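Local coordinates for protein bifunctional endomannanase/endoglucanase (Caldanaerobius polysaccharolyticus, PDB 3W0K) that probably hydrolyses internal linkages of mannan and of cellulose-type glucans, as a bifunctional glycoside hydrolase of family 5, at residues N82-R85 with Y89-N92; D99-W102 with A107-G110; E137-N140 with G145-R148; I181-L186 with V191-R196. All coordinates share one frame; numbering follows the deposited sequence.

Contact 1. Residues N82-R85 with Y89-N92. With TRS (2-amino-2-hydroxymethyl-propane-1,3-diol), chain C.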
loop_
_atom_site.group_PDB
_atom_site.type_symbol
_atom_site.label_atom_id
_atom_site.label_comp_id
_atom_site.label_asym_id
_atom_site.label_seq_id
_atom_site.Cartn_x
_atom_site.Cartn_y
_atom_site.Cartn_z
ATOM N N ASN A 82 1.970 -4.315 -6.835
ATOM C CA ASN A 82 2.685 -4.681 -5.617
ATOM C C ASN A 82 2.599 -6.164 -5.281
ATOM O O ASN A 82 1.548 -6.780 -5.448
ATOM C CB ASN A 82 2.111 -3.880 -4.432
ATOM C CG ASN A 82 2.542 -4.435 -3.076
ATOM O OD1 ASN A 82 1.734 -5.003 -2.339
ATOM N ND2 ASN A 82 3.821 -4.285 -2.754
ATOM N N LEU A 83 3.712 -6.748 -4.839
ATOM C CA LEU A 83 3.674 -8.136 -4.395
ATOM C C LEU A 83 3.361 -8.025 -2.903
ATOM O O LEU A 83 4.196 -7.562 -2.119
ATOM C CB LEU A 83 5.012 -8.857 -4.603
ATOM C CG LEU A 83 5.374 -9.302 -6.022
ATOM C CD1 LEU A 83 6.620 -10.182 -5.968
ATOM C CD2 LEU A 83 4.222 -10.077 -6.644
ATOM N N HIS A 84 2.121 -8.340 -2.535
ATOM C CA HIS A 84 1.692 -8.272 -1.141
ATOM C C HIS A 84 2.194 -9.509 -0.412
ATOM O O HIS A 84 2.693 -9.423 0.717
ATOM C CB HIS A 84 0.177 -8.162 -1.042
ATOM C CG HIS A 84 -0.295 -7.801 0.328
ATOM N ND1 HIS A 84 -0.647 -8.748 1.263
ATOM C CD2 HIS A 84 -0.415 -6.601 0.942
ATOM C CE1 HIS A 84 -0.959 -8.147 2.398
ATOM N NE2 HIS A 84 -0.826 -6.844 2.228
ATOM N N ARG A 85 1.940 -10.665 -1.015
ATOM C CA ARG A 85 2.468 -11.921 -0.509
ATOM C C ARG A 85 3.460 -12.239 -1.618
ATOM O O ARG A 85 3.081 -12.375 -2.788
ATOM C CB ARG A 85 1.421 -13.034 -0.390
ATOM C CG ARG A 85 2.060 -14.370 0.039
ATOM C CD ARG A 85 1.041 -15.450 0.374
ATOM N NE ARG A 85 0.297 -15.146 1.594
ATOM C CZ ARG A 85 0.709 -15.417 2.829
ATOM N NH1 ARG A 85 1.880 -16.010 3.044
ATOM N NH2 ARG A 85 -0.056 -15.080 3.862
ATOM N N TYR A 89 7.459 -14.220 1.948
ATOM C CA TYR A 89 6.993 -13.161 2.846
ATOM C C TYR A 89 5.638 -12.524 2.600
ATOM O O TYR A 89 5.271 -12.205 1.476
ATOM C CB TYR A 89 8.004 -12.003 2.931
ATOM C CG TYR A 89 7.588 -10.927 3.926
ATOM C CD1 TYR A 89 7.601 -11.188 5.294
ATOM C CD2 TYR A 89 7.136 -9.675 3.501
ATOM C CE1 TYR A 89 7.175 -10.237 6.218
ATOM C CE2 TYR A 89 6.703 -8.713 4.421
ATOM C CZ TYR A 89 6.728 -9.004 5.777
ATOM O OH TYR A 89 6.327 -8.069 6.707
ATOM N N CYS A 90 4.929 -12.304 3.702
ATOM C CA CYS A 90 3.663 -11.579 3.725
ATOM C C CYS A 90 3.548 -11.107 5.164
ATOM O O CYS A 90 3.817 -11.872 6.092
ATOM C CB CYS A 90 2.446 -12.427 3.350
ATOM S SG CYS A 90 0.917 -11.410 3.261
ATOM N N ILE A 91 3.201 -9.838 5.357
ATOM C CA ILE A 91 3.077 -9.313 6.711
ATOM C C ILE A 91 1.951 -10.030 7.459
ATOM O O ILE A 91 1.987 -10.151 8.685
ATOM C CB ILE A 91 2.891 -7.782 6.715
ATOM C CG1 ILE A 91 3.025 -7.248 8.147
ATOM C CG2 ILE A 91 1.555 -7.404 6.093
ATOM C CD1 ILE A 91 3.339 -5.771 8.225
ATOM N N ASN A 92 0.979 -10.540 6.705
ATOM C CA ASN A 92 -0.136 -11.285 7.278
ATOM C C ASN A 92 0.129 -12.767 7.060
ATOM O O ASN A 92 0.429 -13.189 5.940
ATOM C CB ASN A 92 -1.448 -10.910 6.587
ATOM C CG ASN A 92 -1.759 -9.433 6.691
ATOM O OD1 ASN A 92 -1.791 -8.868 7.784
ATOM N ND2 ASN A 92 -1.996 -8.802 5.550
HETATM C C TRS C . -2.665 -4.178 5.090
HETATM C C1 TRS C . -2.400 -5.580 5.694
HETATM C C2 TRS C . -2.617 -4.377 3.592
HETATM C C3 TRS C . -4.073 -3.589 5.269
HETATM N N TRS C . -1.641 -3.238 5.580
HETATM O O1 TRS C . -1.148 -6.157 5.090
HETATM O O2 TRS C . -1.179 -4.265 3.147
HETATM O O3 TRS C . -4.341 -3.248 6.723
HETATM O O HOH W 1 3.341 -8.017 3.014
#
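H84 meets N92 at the rim of its imidazole: CE1 lies 3.4 Å from ND2 of N92, near the ring plane, and the ring and amide planes are only 27° apart. Both groups grip one end of a bound Tris molecule, probably from the crystallisation liquor. NE2 of H84 donates to O2 of Tris at 2.8 Å with a bent N-H...O angle of 142°, and a second bond joins NE2 to Tris O1 at 3.0 Å. N92 ND2 adds a weak bond to that same O1, so O1 is met by both side chains. Over one face of the ring, a water donates to H84 O and accepts from I91 N, tying the two backbones. C90 SG approaches the imidazole obliquely, 4.5 Å from its centroid.

R85 comes next. Its CA faces Y89 O at 3.4 Å in a CA-H...O contact. A bend at chi3 (-69°) folds the chain back, laying one guanidinium face over C90 CB, which stands 3.5 Å above the plane near its centre. NH1 forms a salt bridge with E97 and NH2 a hydrogen bond with R93 O. Replacing R85 by alanine would remove the guanidinium, and E97 would probably lose this salt bridge while C90 CB lost the flat group above it.

Residues 82-85 lie at the C-terminal end of strand 78-83, where the chain turns a corner at H84. This is the end of the (beta/alpha)8 barrel at which family 5 enzymes have their active site; Tris, also bound by E137 and E258, occupies this pocket.

Contact 2. Residues D99-W102 with A107-G110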
loop_
_atom_site.group_PDB
_atom_site.type_symbol
_atom_site.label_atom_id
_atom_site.label_comp_id
_atom_site.label_asym_id
_atom_site.label_seq_id
_atom_site.Cartn_x
_atom_site.Cartn_y
_atom_site.Cartn_z
ATOM N N ASP A 99 9.493 -20.566 2.885
ATOM C CA ASP A 99 10.767 -19.869 3.017
ATOM C C ASP A 99 10.671 -18.509 3.690
ATOM O O ASP A 99 9.579 -17.997 3.937
ATOM C CB ASP A 99 11.376 -19.653 1.629
ATOM C CG ASP A 99 11.458 -20.926 0.817
ATOM O OD1 ASP A 99 11.635 -22.007 1.413
ATOM O OD2 ASP A 99 11.357 -20.840 -0.424
ATOM N N ASN A 100 11.841 -17.935 3.963
ATOM C CA ASN A 100 11.964 -16.610 4.557
ATOM C C ASN A 100 12.737 -15.743 3.568
ATOM O O ASN A 100 13.954 -15.875 3.421
ATOM C CB ASN A 100 12.716 -16.658 5.889
ATOM C CG ASN A 100 12.992 -15.272 6.447
ATOM O OD1 ASN A 100 12.426 -14.279 5.984
ATOM N ND2 ASN A 100 13.886 -15.192 7.425
ATOM N N LEU A 101 12.017 -14.839 2.916
ATOM C CA LEU A 101 12.588 -13.939 1.922
ATOM C C LEU A 101 13.800 -13.146 2.396
ATOM O O LEU A 101 14.717 -12.882 1.624
ATOM C CB LEU A 101 11.510 -12.955 1.456
ATOM C CG LEU A 101 11.920 -11.889 0.437
ATOM C CD1 LEU A 101 12.408 -12.568 -0.840
ATOM C CD2 LEU A 101 10.742 -10.975 0.126
ATOM N N TRP A 102 13.821 -12.795 3.675
ATOM C CA TRP A 102 14.904 -11.979 4.194
ATOM C C TRP A 102 16.252 -12.654 4.341
ATOM O O TRP A 102 17.269 -11.972 4.381
ATOM C CB TRP A 102 14.464 -11.301 5.495
ATOM C CG TRP A 102 13.120 -10.678 5.315
ATOM C CD1 TRP A 102 11.951 -11.070 5.899
ATOM C CD2 TRP A 102 12.774 -9.656 4.370
ATOM N NE1 TRP A 102 10.896 -10.374 5.362
ATOM C CE2 TRP A 102 11.371 -9.498 4.422
ATOM C CE3 TRP A 102 13.511 -8.867 3.478
ATOM C CZ2 TRP A 102 10.689 -8.583 3.613
ATOM C CZ3 TRP A 102 12.832 -7.957 2.672
ATOM C CH2 TRP A 102 11.436 -7.824 2.746
ATOM N N ALA A 107 14.360 -18.156 -1.926
ATOM C CA ALA A 107 13.205 -17.259 -1.945
ATOM C C ALA A 107 13.581 -15.950 -2.623
ATOM O O ALA A 107 12.782 -15.374 -3.365
ATOM C CB ALA A 107 12.705 -17.003 -0.529
ATOM N N GLN A 108 14.801 -15.489 -2.365
ATOM C CA GLN A 108 15.289 -14.256 -2.963
ATOM C C GLN A 108 15.401 -14.428 -4.468
ATOM O O GLN A 108 15.039 -13.527 -5.220
ATOM C CB GLN A 108 16.624 -13.855 -2.341
ATOM C CG GLN A 108 16.459 -13.425 -0.890
ATOM C CD GLN A 108 17.763 -13.315 -0.134
ATOM O OE1 GLN A 108 18.842 -13.579 -0.674
ATOM N NE2 GLN A 108 17.670 -12.951 1.141
ATOM N N ASP A 109 15.862 -15.600 -4.905
ATOM C CA ASP A 109 15.976 -15.873 -6.337
ATOM C C ASP A 109 14.588 -15.892 -6.975
ATOM O O ASP A 109 14.401 -15.382 -8.080
ATOM C CB ASP A 109 16.684 -17.210 -6.589
ATOM C CG ASP A 109 18.179 -17.153 -6.312
ATOM O OD1 ASP A 109 18.732 -16.047 -6.127
ATOM O OD2 ASP A 109 18.810 -18.232 -6.287
ATOM N N GLY A 110 13.621 -16.482 -6.271
ATOM C CA GLY A 110 12.257 -16.548 -6.773
ATOM C C GLY A 110 11.633 -15.166 -6.858
ATOM O O GLY A 110 10.931 -14.852 -7.816
HETATM O O HOH W 2 19.527 -11.842 3.069
#
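Q108 reaches from its helix to L101 with an arm that can be followed atom by atom. CB sets the direction: with CG anti to the carbonyl carbon (chi1 -69°), the chain leaves the helix for the loop. CG already lies 3.1 Å from L101 O, and it also flanks the methyl CD1 of L101 at 4.1 Å. Beyond it the chain is extended, carrying CD past the same carbonyl oxygen. At the tip, NE2 donates to L101 O at 3.0 Å with an N-H...O angle of 153°. The acceptor is almost in the plane of the Q108 amide, whereas NE2 itself is tilted 26° from the carbonyl plane of L101. NE2 also donates to a water at 2.9 Å, and this water in turn donates to W102 O; one amide nitrogen thereby serves two successive carbonyls, the second indirectly.

One residue earlier, the A107 methyl packs against D99 CB at 3.7 Å, which brings the loop close to the helix backbone. Within the loop N100 OD1 accepts from W102 N at 3.1 Å, an Asx turn, while N100 ND2 bonds to Y144 O.

Residues 99-102 lie late in the connection after strand 78-83, and helix 105-121 starts shortly after, with 107-110 in its first half. Helix 148-165 flanks both segments, with L154 touching L101, W102 and Q108, while D109 is salt-bridged to R157 of that helix.

Contact 3. Residues E137-N140 with G145-R148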
loop_
_atom_site.group_PDB
_atom_site.type_symbol
_atom_site.label_atom_id
_atom_site.label_comp_id
_atom_site.label_asym_id
_atom_site.label_seq_id
_atom_site.Cartn_x
_atom_site.Cartn_y
_atom_site.Cartn_z
ATOM N N GLU A 137 4.984 -3.831 2.953
ATOM C CA GLU A 137 5.341 -3.693 4.361
ATOM C C GLU A 137 6.321 -4.688 4.998
ATOM O O GLU A 137 5.904 -5.598 5.722
ATOM C CB GLU A 137 4.036 -3.668 5.174
ATOM C CG GLU A 137 3.072 -2.551 4.746
ATOM C CD GLU A 137 1.647 -2.716 5.267
ATOM O OE1 GLU A 137 1.232 -3.848 5.598
ATOM O OE2 GLU A 137 0.919 -1.699 5.321
ATOM N N PRO A 138 7.632 -4.536 4.728
ATOM C CA PRO A 138 8.647 -5.429 5.304
ATOM C C PRO A 138 8.525 -5.379 6.832
ATOM O O PRO A 138 8.021 -4.400 7.391
ATOM C CB PRO A 138 9.960 -4.809 4.821
ATOM C CG PRO A 138 9.586 -4.219 3.508
ATOM C CD PRO A 138 8.248 -3.574 3.797
ATOM N N PRO A 139 8.993 -6.428 7.527
ATOM C CA PRO A 139 8.915 -6.495 8.988
ATOM C C PRO A 139 9.861 -5.580 9.750
ATOM O O PRO A 139 10.634 -4.817 9.165
ATOM C CB PRO A 139 9.218 -7.963 9.269
ATOM C CG PRO A 139 10.236 -8.284 8.225
ATOM C CD PRO A 139 9.671 -7.620 6.981
ATOM N N ASN A 140 9.767 -5.647 11.072
ATOM C CA ASN A 140 10.628 -4.846 11.924
ATOM C C ASN A 140 12.040 -5.401 11.908
ATOM O O ASN A 140 12.263 -6.577 11.612
ATOM C CB ASN A 140 10.116 -4.854 13.364
ATOM C CG ASN A 140 8.953 -3.911 13.573
ATOM O OD1 ASN A 140 9.137 -2.695 13.669
ATOM N ND2 ASN A 140 7.752 -4.461 13.652
ATOM N N GLY A 145 14.800 -12.322 11.014
ATOM C CA GLY A 145 16.180 -12.096 10.621
ATOM C C GLY A 145 16.466 -10.848 9.802
ATOM O O GLY A 145 17.588 -10.669 9.339
ATOM N N LEU A 146 15.476 -9.974 9.633
ATOM C CA LEU A 146 15.692 -8.759 8.853
ATOM C C LEU A 146 16.586 -7.753 9.561
ATOM O O LEU A 146 16.481 -7.549 10.773
ATOM C CB LEU A 146 14.355 -8.084 8.497
ATOM C CG LEU A 146 14.414 -6.828 7.605
ATOM C CD1 LEU A 146 13.153 -6.696 6.764
ATOM C CD2 LEU A 146 14.621 -5.557 8.432
ATOM N N THR A 147 17.495 -7.162 8.794
ATOM C CA THR A 147 18.390 -6.116 9.280
ATOM C C THR A 147 18.339 -5.056 8.187
ATOM O O THR A 147 17.930 -5.345 7.058
ATOM C CB THR A 147 19.859 -6.593 9.427
ATOM O OG1 THR A 147 20.385 -6.966 8.148
ATOM C CG2 THR A 147 19.957 -7.773 10.381
ATOM N N ARG A 148 18.711 -3.825 8.508
ATOM C CA ARG A 148 18.707 -2.784 7.485
ATOM C C ARG A 148 19.648 -3.180 6.351
ATOM O O ARG A 148 19.365 -2.929 5.181
ATOM C CB ARG A 148 19.132 -1.434 8.064
ATOM C CG ARG A 148 18.076 -0.747 8.910
ATOM C CD ARG A 148 18.527 0.657 9.257
ATOM N NE ARG A 148 17.623 1.337 10.181
ATOM C CZ ARG A 148 16.565 2.057 9.817
ATOM N NH1 ARG A 148 16.248 2.198 8.535
ATOM N NH2 ARG A 148 15.847 2.677 10.744
#
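L146 carries this contact, being covered far more than any other residue, and P139 and N140 are its main partners. Its CG stands anti to the backbone N (chi1 -177°), which places CD1 against the two prolines. CD1 sits against the CG-CD bond of P139, 3.6 Å from either atom. The leucine branch and the pyrrolidine ring run at a slant to each other. CD1 also touches P138 CB, more loosely, at 4.2 Å, and is thus seated against two consecutive prolines.

N140 takes part through its backbone. Its carbonyl oxygen lies 4.0 Å from L146 CB, while L146 CD2 is 4.1 Å from the carbonyl oxygen of P139, so that methyl and methylene groups rest on backbone oxygens as well as on rings.

Both segments belong to the connection between strand 130-133 and helix 148-165 of the (beta/alpha)8 barrel. N136, E137 and P138 form the Asn-Glu-Pro sequence familiar from glycoside hydrolase family 5, and E137 OE1 holds the amino group of a bound Tris, probably from the crystallisation liquor. Directly after L146, T147 takes the N-cap position of helix 148-165, and its side chain caps a backbone N there. With alanine in place of L146, both methyls would go, which is likely to leave a gap beside the P139 ring and to deprive W102 of part of its packing surface. W102 lies against both P139 and L146, and H151, from helix 148-165, touches P138 as well as L146.

Contact 4. Residues I181-L186 with V191-R196; sequences IAMPEL and VVHSGR
M183 and H193 have CA atoms 7.9 Å apart, and the CA atoms of L186 and V191 stand 8.4 Å apart, too far for backbone pairing. The segments are a loop with a 3-10 segment that begins at P184, and a strand, 192-197, the sixth of the eight in the (beta/alpha)8 barrel. The turn that starts this 3-10 segment is closed by L186 N donating to M183 O at 3.0 Å, and the loop offers two carbonyl oxygens to the strand. At the far end of the strand, R196 is salt-bridged to E137, D174 and E258.

H193 bridges the separation with its imidazole. Holding CG anti to the carbonyl carbon (chi1 -72°) lets the ring meet the loop by its edge. NE2 donates a weak bond to L186 O at 3.2 Å, with a bent N-H...O angle of 140°. Beside it, CE1 lies 3.4 Å from M183 O, which is close to the ring plane and is the same oxygen that accepts in the turn. The third edge position, ND1, is linked by a water to the backbone: the water is hydrogen-bonded to ND1 and accepts from M183 N at 2.7 Å. Three successive ring atoms thus meet polar atoms of the loop or its water, and this should resist rotation of the ring.

W244 of helix 234-249 touches the same histidine. From the loop, M183 turns back at chi3, bringing its CE methyl 3.9 Å from H193 ND1.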
loop_
_atom_site.group_PDB
_atom_site.type_symbol
_atom_site.label_atom_id
_atom_site.label_comp_id
_atom_site.label_asym_id
_atom_site.label_seq_id
_atom_site.Cartn_x
_atom_site.Cartn_y
_atom_site.Cartn_z
ATOM N N ILE A 181 8.797 2.675 9.210
ATOM C CA ILE A 181 10.166 3.170 9.324
ATOM C C ILE A 181 10.874 3.630 8.055
ATOM O O ILE A 181 11.012 2.867 7.100
ATOM C CB ILE A 181 11.027 2.100 10.044
ATOM C CG1 ILE A 181 10.363 1.693 11.367
ATOM C CG2 ILE A 181 12.444 2.602 10.280
ATOM C CD1 ILE A 181 10.158 2.835 12.345
ATOM N N ALA A 182 11.371 4.869 8.087
ATOM C CA ALA A 182 12.088 5.468 6.962
ATOM C C ALA A 182 13.416 4.756 6.710
ATOM O O ALA A 182 14.031 4.218 7.636
ATOM C CB ALA A 182 12.322 6.953 7.214
ATOM N N MET A 183 13.875 4.801 5.464
ATOM C CA MET A 183 15.103 4.116 5.074
ATOM C C MET A 183 16.135 5.024 4.411
ATOM O O MET A 183 16.332 4.974 3.198
ATOM C CB MET A 183 14.744 2.960 4.132
ATOM C CG MET A 183 13.712 2.005 4.721
ATOM S SD MET A 183 12.846 1.023 3.478
ATOM C CE MET A 183 11.887 2.308 2.633
ATOM N N PRO A 184 16.842 5.840 5.209
ATOM C CA PRO A 184 17.850 6.738 4.634
ATOM C C PRO A 184 18.967 5.996 3.899
ATOM O O PRO A 184 19.580 6.541 2.978
ATOM C CB PRO A 184 18.364 7.507 5.856
ATOM C CG PRO A 184 18.119 6.572 6.995
ATOM C CD PRO A 184 16.766 5.993 6.672
ATOM N N GLU A 185 19.177 4.733 4.265
ATOM C CA GLU A 185 20.204 3.904 3.641
ATOM C C GLU A 185 19.895 3.585 2.178
ATOM O O GLU A 185 20.778 3.168 1.431
ATOM C CB GLU A 185 20.424 2.607 4.440
ATOM C CG GLU A 185 19.214 1.661 4.520
ATOM C CD GLU A 185 18.233 1.999 5.643
ATOM O OE1 GLU A 185 18.306 3.097 6.234
ATOM O OE2 GLU A 185 17.374 1.149 5.945
ATOM N N LEU A 186 18.645 3.795 1.767
ATOM C CA LEU A 186 18.241 3.534 0.387
ATOM C C LEU A 186 17.809 4.812 -0.341
ATOM O O LEU A 186 17.226 4.755 -1.424
ATOM C CB LEU A 186 17.113 2.495 0.352
ATOM C CG LEU A 186 17.502 1.060 0.721
ATOM C CD1 LEU A 186 16.257 0.225 0.968
ATOM C CD2 LEU A 186 18.359 0.449 -0.384
ATOM N N VAL A 191 14.359 5.579 -6.066
ATOM C CA VAL A 191 13.069 4.903 -6.027
ATOM C C VAL A 191 12.129 5.682 -5.119
ATOM O O VAL A 191 12.569 6.531 -4.340
ATOM C CB VAL A 191 13.193 3.452 -5.484
ATOM C CG1 VAL A 191 14.103 2.629 -6.381
ATOM C CG2 VAL A 191 13.711 3.455 -4.045
ATOM N N VAL A 192 10.832 5.429 -5.252
ATOM C CA VAL A 192 9.851 6.097 -4.407
ATOM C C VAL A 192 9.808 5.379 -3.064
ATOM O O VAL A 192 9.762 4.151 -3.019
ATOM C CB VAL A 192 8.432 6.051 -5.022
ATOM C CG1 VAL A 192 7.427 6.715 -4.082
ATOM C CG2 VAL A 192 8.419 6.734 -6.378
ATOM N N HIS A 193 9.899 6.140 -1.978
ATOM C CA HIS A 193 9.821 5.571 -0.636
ATOM C C HIS A 193 8.373 5.715 -0.192
ATOM O O HIS A 193 7.848 6.826 -0.089
ATOM C CB HIS A 193 10.770 6.290 0.321
ATOM C CG HIS A 193 12.213 5.987 0.070
ATOM N ND1 HIS A 193 13.103 5.712 1.086
ATOM C CD2 HIS A 193 12.917 5.902 -1.084
ATOM C CE1 HIS A 193 14.295 5.470 0.568
ATOM N NE2 HIS A 193 14.210 5.579 -0.746
ATOM N N SER A 194 7.730 4.580 0.060
ATOM C CA SER A 194 6.325 4.560 0.431
ATOM C C SER A 194 6.043 4.319 1.902
ATOM O O SER A 194 6.392 3.267 2.458
ATOM C CB SER A 194 5.587 3.524 -0.423
ATOM O OG SER A 194 4.183 3.616 -0.252
ATOM N N GLY A 195 5.377 5.300 2.507
ATOM C CA GLY A 195 5.004 5.236 3.908
ATOM C C GLY A 195 3.557 4.833 4.128
ATOM O O GLY A 195 2.850 4.414 3.198
ATOM N N ARG A 196 3.093 5.020 5.359
ATOM C CA ARG A 196 1.744 4.631 5.738
ATOM C C ARG A 196 1.035 5.661 6.603
ATOM O O ARG A 196 1.677 6.458 7.290
ATOM C CB ARG A 196 1.796 3.304 6.498
ATOM C CG ARG A 196 2.192 2.097 5.651
ATOM C CD ARG A 196 1.123 1.817 4.619
ATOM N NE ARG A 196 1.344 0.581 3.865
ATOM C CZ ARG A 196 2.023 0.499 2.725
ATOM N NH1 ARG A 196 2.582 1.578 2.189
ATOM N NH2 ARG A 196 2.060 -0.656 2.068
HETATM O O HOH W 3 12.038 5.797 3.678
#

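All four contacts are largely buried, but they lie at different distances from the centre of the chain, from about 10 Å for the centre of contact 1 to about 21 Å for that of contact 2. Contacts 1 and 4 both involve strands of the barrel, whereas contact 3 joins parts of one loop and contact 2 a loop and a helix. Contact 1 is mixed, its polar links running through Tris and a water; contact 3 is apolar; contacts 2 and 4 each use a side-chain bond to a backbone carbonyl, weak in contact 4, plus a water. Y89, edge-to-face with W102 and bonded to E137 O, links contacts 1, 2 and 3; salt bridges E137-R196 and R148-E185 join contacts 3 and 4.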